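Rhamnogalacturonan endolyase YesW (Bacillus subtilis, PDB 2ZUX) cleaves the type I rhamnogalacturonan of plant cell walls by endo-type elimination, releasing oligosaccharides, and needs calcium or manganese for activity. Local coordinates at residues 403-408 with 435-440; 417-422 with 429-434; 449-454 with 464-469. One frame throughout, in Å; residues are numbered along the deposited sequence.

Interaction 1: 403-408 with 435-440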
# COMPACT_ATOMS: atom_id res chain seq x y z
N ILE A 403 13.89 8.19 20.78
CA ILE A 403 14.62 7.02 20.31
C ILE A 403 14.69 5.98 21.44
O ILE A 403 15.20 6.26 22.53
CB ILE A 403 16.05 7.38 19.82
CG1 ILE A 403 16.01 8.49 18.76
CG2 ILE A 403 16.78 6.14 19.30
CD1 ILE A 403 15.22 8.16 17.50
N LEU A 404 14.13 4.80 21.19
CA LEU A 404 14.18 3.71 22.16
C LEU A 404 15.52 3.01 22.05
O LEU A 404 16.15 2.68 23.06
CB LEU A 404 13.01 2.75 21.96
CG LEU A 404 11.67 3.47 22.03
CD1 LEU A 404 10.55 2.59 21.50
CD2 LEU A 404 11.37 3.90 23.46
N TRP A 405 15.97 2.79 20.82
CA TRP A 405 17.32 2.32 20.55
C TRP A 405 17.67 2.62 19.11
O TRP A 405 16.79 2.82 18.27
CB TRP A 405 17.49 0.83 20.88
CG TRP A 405 16.61 -0.10 20.08
CD1 TRP A 405 15.34 -0.51 20.41
CD2 TRP A 405 16.93 -0.75 18.84
NE1 TRP A 405 14.86 -1.38 19.46
CE2 TRP A 405 15.81 -1.52 18.48
CE3 TRP A 405 18.05 -0.75 18.01
CZ2 TRP A 405 15.78 -2.30 17.32
CZ3 TRP A 405 18.03 -1.52 16.85
CH2 TRP A 405 16.90 -2.28 16.52
N GLY A 406 18.97 2.68 18.83
CA GLY A 406 19.46 2.90 17.48
C GLY A 406 20.86 2.33 17.37
O GLY A 406 21.52 2.08 18.38
N VAL A 407 21.31 2.13 16.13
CA VAL A 407 22.65 1.61 15.87
C VAL A 407 23.33 2.47 14.81
O VAL A 407 22.78 2.70 13.73
CB VAL A 407 22.61 0.13 15.42
CG1 VAL A 407 24.02 -0.39 15.14
CG2 VAL A 407 21.93 -0.75 16.47
N TYR A 408 24.52 2.97 15.13
CA TYR A 408 25.34 3.70 14.18
C TYR A 408 25.85 2.77 13.09
O TYR A 408 26.32 1.66 13.38
CB TYR A 408 26.53 4.33 14.92
CG TYR A 408 27.53 4.99 14.01
CD1 TYR A 408 27.25 6.20 13.37
CD2 TYR A 408 28.78 4.41 13.79
CE1 TYR A 408 28.17 6.81 12.54
CE2 TYR A 408 29.72 5.01 12.96
CZ TYR A 408 29.41 6.21 12.34
OH TYR A 408 30.34 6.81 11.52
N SER A 435 22.36 -7.07 10.18
CA SER A 435 22.06 -7.59 11.52
C SER A 435 20.56 -7.65 11.79
O SER A 435 19.79 -6.79 11.32
CB SER A 435 22.73 -6.75 12.60
OG SER A 435 24.13 -6.98 12.60
N LEU A 436 20.17 -8.67 12.55
CA LEU A 436 18.80 -8.90 12.99
C LEU A 436 18.70 -8.56 14.48
O LEU A 436 19.57 -8.95 15.26
CB LEU A 436 18.44 -10.38 12.78
CG LEU A 436 17.06 -10.84 13.25
CD1 LEU A 436 15.96 -10.12 12.47
CD2 LEU A 436 16.95 -12.35 13.12
N TYR A 437 17.63 -7.87 14.86
CA TYR A 437 17.45 -7.44 16.24
C TYR A 437 16.06 -7.74 16.76
O TYR A 437 15.08 -7.76 16.00
CB TYR A 437 17.64 -5.92 16.36
CG TYR A 437 18.96 -5.40 15.86
CD1 TYR A 437 20.04 -5.23 16.74
CD2 TYR A 437 19.13 -5.04 14.53
CE1 TYR A 437 21.25 -4.73 16.28
CE2 TYR A 437 20.33 -4.55 14.06
CZ TYR A 437 21.38 -4.39 14.94
OH TYR A 437 22.57 -3.90 14.46
N SER A 438 15.95 -7.93 18.07
CA SER A 438 14.65 -7.97 18.70
C SER A 438 14.07 -6.55 18.73
O SER A 438 14.77 -5.58 18.47
CB SER A 438 14.77 -8.50 20.13
OG SER A 438 15.32 -7.50 20.98
N ALA A 439 12.79 -6.45 19.08
CA ALA A 439 12.14 -5.15 19.25
C ALA A 439 12.80 -4.28 20.32
O ALA A 439 12.60 -3.06 20.36
CB ALA A 439 10.67 -5.35 19.58
N LYS A 440 13.58 -4.92 21.20
CA LYS A 440 14.31 -4.22 22.26
C LYS A 440 15.72 -3.83 21.83
O LYS A 440 16.47 -3.23 22.61
CB LYS A 440 14.40 -5.10 23.51
CG LYS A 440 13.08 -5.62 24.06
CD LYS A 440 12.18 -4.49 24.53
CE LYS A 440 10.99 -5.01 25.32
NZ LYS A 440 10.11 -3.88 25.73
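Trp405 packs on Tyr437 and the turn after it in a sheet-to-sheet contact of the beta-propeller. Strand 403-407 is an outermost strand of its four-stranded antiparallel sheet, and strand 435-437 is an outermost strand of the next sheet. No backbone bond joins the two segments. The indole of Trp405 bridges them. With CG between the backbone N and the carbonyl carbon (chi1 61°), the indole extends toward 435-440. NE1 at the pyrrole side donates to Ala439 O at 3.0 Å. The donor sits well above the carbonyl plane of Ala439, and the oxygen is tilted slightly from the indole plane. Lys440 C lies over one face of the indole, 3.5 Å from NE1. At the far end of the ring, Trp405 CH2 meets Tyr437 CB at 3.7 Å. The six-membered ring of Trp405 and the Tyr437 ring are oblique, with planes at 43° and centroids 5.2 Å apart. Val407 and Tyr437 reach toward each other tip to tip, with Val407 CG2 3.8 Å from Tyr437 OH. The receiving turn is an ST turn: Ser438 OG accepts from Lys440 N at 3.1 Å. Lys440 itself forms a salt bridge with Asp372. Trp405 also stacks on Phe395 in its own sheet. The contact is thus mainly apolar, with one directional bond. That bond ties NE1 to the turn and would limit rotation of the indole, while the rings and Val407 hold by shape.

Interaction 2: 417-422 with 429-434; sequences MAADID and EVWANG. With CA (calcium ion), chain I.
Strands 417-419 and 429-432 pair antiparallel in a beta hairpin, their axes 4.7 Å apart and their directions at 162°. Met417 with Trp431 and Ala419 with Glu429 are hydrogen-bonded pairs; Ala418 with Val430 is the non-hydrogen-bonded pair between them. The hairpin belongs to a sheet of the beta-propeller, and a calcium ion is held by its loop and the first residue of the return strand. Met417 and Trp431 lie side by side. Met417 CB sits over the centre of the six-membered ring, 3.5 Å from its centroid, in a CH-pi contact. The Met417 chain bends at chi2 and chi3, and CE meets Trp431 CH2 at 3.6 Å. Ile421 CD1 touches Trp431 CZ3 at 3.8 Å. On the other face, Ala418 CB meets Val430 CG1. The Glu429 chain bends at chi2 (64°), and its carboxylate binds the calcium through both oxygens. Asp420 OD1, Asp422 O and a water are further ligands, and Tyr425 and Gly427 complete the site with their carbonyls. Asp420 OD2 also bonds to Asp570 N, and Asp422 OD2 pairs with Arg424. Glu429 OE1 accepts two backbone bonds, each 2.9 Å: Ile421 N meets it nearly along its C-O axis, and Asp422 N from above the carboxylate plane.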
# COMPACT_ATOMS: atom_id res chain seq x y z
N MET A 417 13.73 -3.87 7.54
CA MET A 417 12.48 -4.61 7.64
C MET A 417 12.02 -4.76 9.08
O MET A 417 12.83 -4.72 10.00
CB MET A 417 12.62 -5.99 7.00
CG MET A 417 11.96 -6.11 5.65
SD MET A 417 10.16 -6.04 5.71
CE MET A 417 9.80 -7.57 6.58
N ALA A 418 10.72 -4.93 9.25
CA ALA A 418 10.13 -5.23 10.54
C ALA A 418 9.10 -6.32 10.34
O ALA A 418 8.21 -6.18 9.50
CB ALA A 418 9.48 -3.99 11.13
N ALA A 419 9.23 -7.40 11.11
CA ALA A 419 8.31 -8.54 11.05
C ALA A 419 8.58 -9.48 12.21
O ALA A 419 9.73 -9.67 12.60
CB ALA A 419 8.44 -9.28 9.74
N ASP A 420 7.52 -10.09 12.74
CA ASP A 420 7.69 -11.14 13.73
C ASP A 420 8.12 -12.40 13.01
O ASP A 420 7.28 -13.10 12.41
CB ASP A 420 6.39 -11.39 14.51
CG ASP A 420 6.60 -12.35 15.67
OD1 ASP A 420 7.77 -12.74 15.92
OD2 ASP A 420 5.61 -12.71 16.34
N ILE A 421 9.42 -12.69 13.05
CA ILE A 421 9.98 -13.86 12.39
C ILE A 421 10.57 -14.87 13.38
O ILE A 421 10.91 -15.99 13.00
CB ILE A 421 11.04 -13.47 11.33
CG1 ILE A 421 12.31 -12.89 11.97
CG2 ILE A 421 10.43 -12.50 10.32
CD1 ILE A 421 13.41 -12.61 10.98
N ASP A 422 10.70 -14.47 14.65
CA ASP A 422 11.35 -15.29 15.66
C ASP A 422 10.47 -15.28 16.90
O ASP A 422 10.35 -14.24 17.55
CB ASP A 422 12.74 -14.72 15.95
CG ASP A 422 13.58 -15.63 16.83
OD1 ASP A 422 13.01 -16.42 17.63
OD2 ASP A 422 14.82 -15.54 16.72
N GLU A 429 10.63 -8.55 15.17
CA GLU A 429 12.05 -8.35 14.94
C GLU A 429 12.25 -7.28 13.86
O GLU A 429 11.33 -6.97 13.09
CB GLU A 429 12.69 -9.66 14.48
CG GLU A 429 12.86 -10.71 15.59
CD GLU A 429 11.54 -11.19 16.18
OE1 GLU A 429 10.68 -11.72 15.43
OE2 GLU A 429 11.35 -11.07 17.42
N VAL A 430 13.44 -6.70 13.83
CA VAL A 430 13.78 -5.74 12.80
C VAL A 430 15.17 -6.07 12.28
O VAL A 430 15.99 -6.64 13.01
CB VAL A 430 13.71 -4.26 13.29
CG1 VAL A 430 12.31 -3.91 13.78
CG2 VAL A 430 14.74 -4.00 14.37
N TRP A 431 15.41 -5.78 11.02
CA TRP A 431 16.74 -6.01 10.47
C TRP A 431 17.15 -4.98 9.45
O TRP A 431 16.32 -4.44 8.72
CB TRP A 431 16.93 -7.43 9.92
CG TRP A 431 16.10 -7.89 8.72
CD1 TRP A 431 16.51 -7.94 7.41
CD2 TRP A 431 14.78 -8.44 8.75
NE1 TRP A 431 15.52 -8.48 6.63
CE2 TRP A 431 14.45 -8.80 7.42
CE3 TRP A 431 13.85 -8.68 9.77
CZ2 TRP A 431 13.22 -9.36 7.08
CZ3 TRP A 431 12.62 -9.24 9.44
CH2 TRP A 431 12.32 -9.58 8.10
N ALA A 432 18.45 -4.71 9.42
CA ALA A 432 19.05 -3.74 8.51
C ALA A 432 20.55 -3.82 8.65
O ALA A 432 21.07 -4.19 9.71
CB ALA A 432 18.58 -2.33 8.86
N ASN A 433 21.25 -3.45 7.58
CA ASN A 433 22.72 -3.39 7.58
C ASN A 433 23.36 -4.70 8.04
O ASN A 433 24.40 -4.68 8.69
CB ASN A 433 23.22 -2.18 8.40
CG ASN A 433 24.65 -1.77 8.05
OD1 ASN A 433 25.06 -1.84 6.89
ND2 ASN A 433 25.40 -1.34 9.05
N GLY A 434 22.73 -5.82 7.71
CA GLY A 434 23.32 -7.13 7.94
C GLY A 434 23.15 -7.73 9.33
O GLY A 434 23.71 -8.78 9.62
CA CA I . 9.21 -12.17 17.62
O HOH W 1 7.20 -12.98 18.63

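Interaction 3: 449-454 with 464-469. With CA (calcium ion), chain F.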
# COMPACT_ATOMS: atom_id res chain seq x y z
N PRO A 449 17.63 -12.41 7.39
CA PRO A 449 16.87 -12.97 6.27
C PRO A 449 17.45 -12.56 4.91
O PRO A 449 18.09 -11.50 4.79
CB PRO A 449 15.47 -12.37 6.47
CG PRO A 449 15.38 -12.21 7.97
CD PRO A 449 16.75 -11.72 8.36
N SER A 450 17.24 -13.39 3.91
CA SER A 450 17.83 -13.19 2.59
C SER A 450 17.23 -12.03 1.79
O SER A 450 17.70 -11.72 0.69
CB SER A 450 17.72 -14.47 1.78
OG SER A 450 16.36 -14.79 1.58
N SER A 451 16.17 -11.42 2.31
CA SER A 451 15.59 -10.22 1.71
C SER A 451 15.34 -9.19 2.79
O SER A 451 15.18 -9.53 3.97
CB SER A 451 14.29 -10.53 0.98
OG SER A 451 13.27 -11.00 1.85
N THR A 452 15.30 -7.93 2.38
CA THR A 452 14.96 -6.81 3.25
C THR A 452 14.05 -5.88 2.45
O THR A 452 14.42 -4.76 2.08
CB THR A 452 16.23 -6.09 3.77
OG1 THR A 452 17.15 -7.08 4.24
CG2 THR A 452 15.90 -5.15 4.92
N ASN A 453 12.85 -6.38 2.17
CA ASN A 453 11.93 -5.72 1.26
C ASN A 453 10.52 -5.69 1.86
O ASN A 453 10.18 -4.73 2.54
CB ASN A 453 11.97 -6.38 -0.13
CG ASN A 453 11.20 -5.60 -1.16
OD1 ASN A 453 10.75 -4.49 -0.90
ND2 ASN A 453 11.08 -6.16 -2.36
N PHE A 454 9.73 -6.74 1.64
CA PHE A 454 8.38 -6.83 2.20
C PHE A 454 8.31 -7.96 3.22
O PHE A 454 9.06 -8.93 3.16
CB PHE A 454 7.36 -7.13 1.09
CG PHE A 454 6.80 -5.92 0.36
CD1 PHE A 454 7.58 -4.80 0.05
CD2 PHE A 454 5.48 -5.94 -0.07
CE1 PHE A 454 7.04 -3.72 -0.66
CE2 PHE A 454 4.93 -4.87 -0.76
CZ PHE A 454 5.71 -3.76 -1.05
N ARG A 464 5.37 -13.69 10.44
CA ARG A 464 5.27 -13.10 9.11
C ARG A 464 6.38 -13.62 8.22
O ARG A 464 7.54 -13.73 8.65
CB ARG A 464 5.27 -11.58 9.19
CG ARG A 464 4.58 -10.93 8.00
CD ARG A 464 4.32 -9.45 8.20
NE ARG A 464 3.41 -8.94 7.18
CZ ARG A 464 3.18 -7.64 6.97
NH1 ARG A 464 3.81 -6.72 7.69
NH2 ARG A 464 2.31 -7.27 6.03
N GLU A 465 6.01 -13.95 6.99
CA GLU A 465 6.95 -14.43 5.99
C GLU A 465 7.56 -13.23 5.25
O GLU A 465 7.25 -12.08 5.56
CB GLU A 465 6.26 -15.42 5.05
CG GLU A 465 5.89 -16.77 5.71
CD GLU A 465 4.86 -16.67 6.84
OE1 GLU A 465 3.67 -16.39 6.55
OE2 GLU A 465 5.23 -16.89 8.02
N GLN A 466 8.46 -13.49 4.30
CA GLN A 466 9.15 -12.42 3.59
C GLN A 466 8.81 -12.49 2.11
O GLN A 466 8.63 -13.58 1.55
CB GLN A 466 10.67 -12.52 3.77
CG GLN A 466 11.16 -12.22 5.19
CD GLN A 466 10.94 -13.40 6.14
OE1 GLN A 466 11.35 -14.53 5.84
NE2 GLN A 466 10.25 -13.17 7.24
N LEU A 467 8.72 -11.33 1.46
CA LEU A 467 8.50 -11.28 0.02
C LEU A 467 9.54 -10.39 -0.64
O LEU A 467 9.87 -9.32 -0.13
CB LEU A 467 7.08 -10.80 -0.29
CG LEU A 467 6.68 -10.67 -1.76
CD1 LEU A 467 5.19 -10.91 -1.91
CD2 LEU A 467 7.06 -9.33 -2.38
N ASP A 468 10.06 -10.84 -1.77
CA ASP A 468 11.02 -10.08 -2.55
C ASP A 468 10.98 -10.64 -3.96
O ASP A 468 10.84 -11.87 -4.14
CB ASP A 468 12.43 -10.24 -1.97
CG ASP A 468 13.42 -9.20 -2.47
OD1 ASP A 468 13.03 -8.15 -2.99
OD2 ASP A 468 14.64 -9.44 -2.30
N SER A 469 11.07 -9.77 -4.97
CA SER A 469 11.01 -10.23 -6.35
C SER A 469 9.75 -11.09 -6.54
O SER A 469 8.68 -10.70 -6.08
CB SER A 469 12.30 -10.98 -6.71
OG SER A 469 12.34 -11.27 -8.10
CA CA F . 2.95 -16.96 8.92
O HOH W 2 15.66 -7.39 -0.37
O HOH W 3 0.86 -16.11 7.94
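Asp468 of strand 465-468 reaches across to Ser451 and Asn453, in the segment that leads into strand 454-456. CB of Asp468 rests on Ser451 CB at 3.5 Å. CG stands anti to the backbone N (chi1 -164°), and it too lies near Ser451 CB. The carboxylate then splits its work. OD1 accepts from Asn453 ND2 at 2.9 Å, on the anti side and 32° out of the carboxylate plane. The amide and carboxylate planes are nearly perpendicular, at 84°. OD2 packs on Ser451 CB at 3.5 Å. It also accepts from a water at 3.0 Å, and that water accepts from Thr452 N at 2.8 Å. An alanine in place of Asp468 would probably leave the Asn453 amide without this acceptor and free to turn, and the water without its link to the strand. Beside this, Phe454 and Leu467 form an antiparallel hydrogen-bonded pair. Phe454 N donates to Leu467 O at 3.1 Å, and Leu467 N to Phe454 O at 3.0 Å. Their CB atoms pack together on one face of the sheet. Earlier on the strand, Glu465 binds a second calcium with both carboxylate oxygens, and OE2 also accepts from Lys474. Strand 465-468 lies between 454-456 and 471-476 in an antiparallel propeller sheet. Gln466 and Pro449 touch Trp431 of the preceding sheet, and Phe454 and Leu467 touch Gln504 on strand 503-505.

In the fold
The three contacts run across adjoining propeller sheets. Interactions 2 and 3 are buried. Interaction 1 is only partly buried and lies farther from the centre of the chain. Interactions 1 and 2 share a sheet: strand 435-437 neighbours 429-432, and Trp405 also packs on Val430. Interaction 2 is joined to interaction 3 by polar links, Trp431 NE1 to Ser451 O and Asp420 O to Arg464 N. Chemistry differs with place. Interaction 1 joins two sheets through rings and one indole bond. Interaction 2 pairs two strands of a hairpin; interaction 3 pairs a strand with the end of a loop. Both add carboxylates. One calcium bridges both segments of interaction 2; a different calcium binds only one segment of interaction 3.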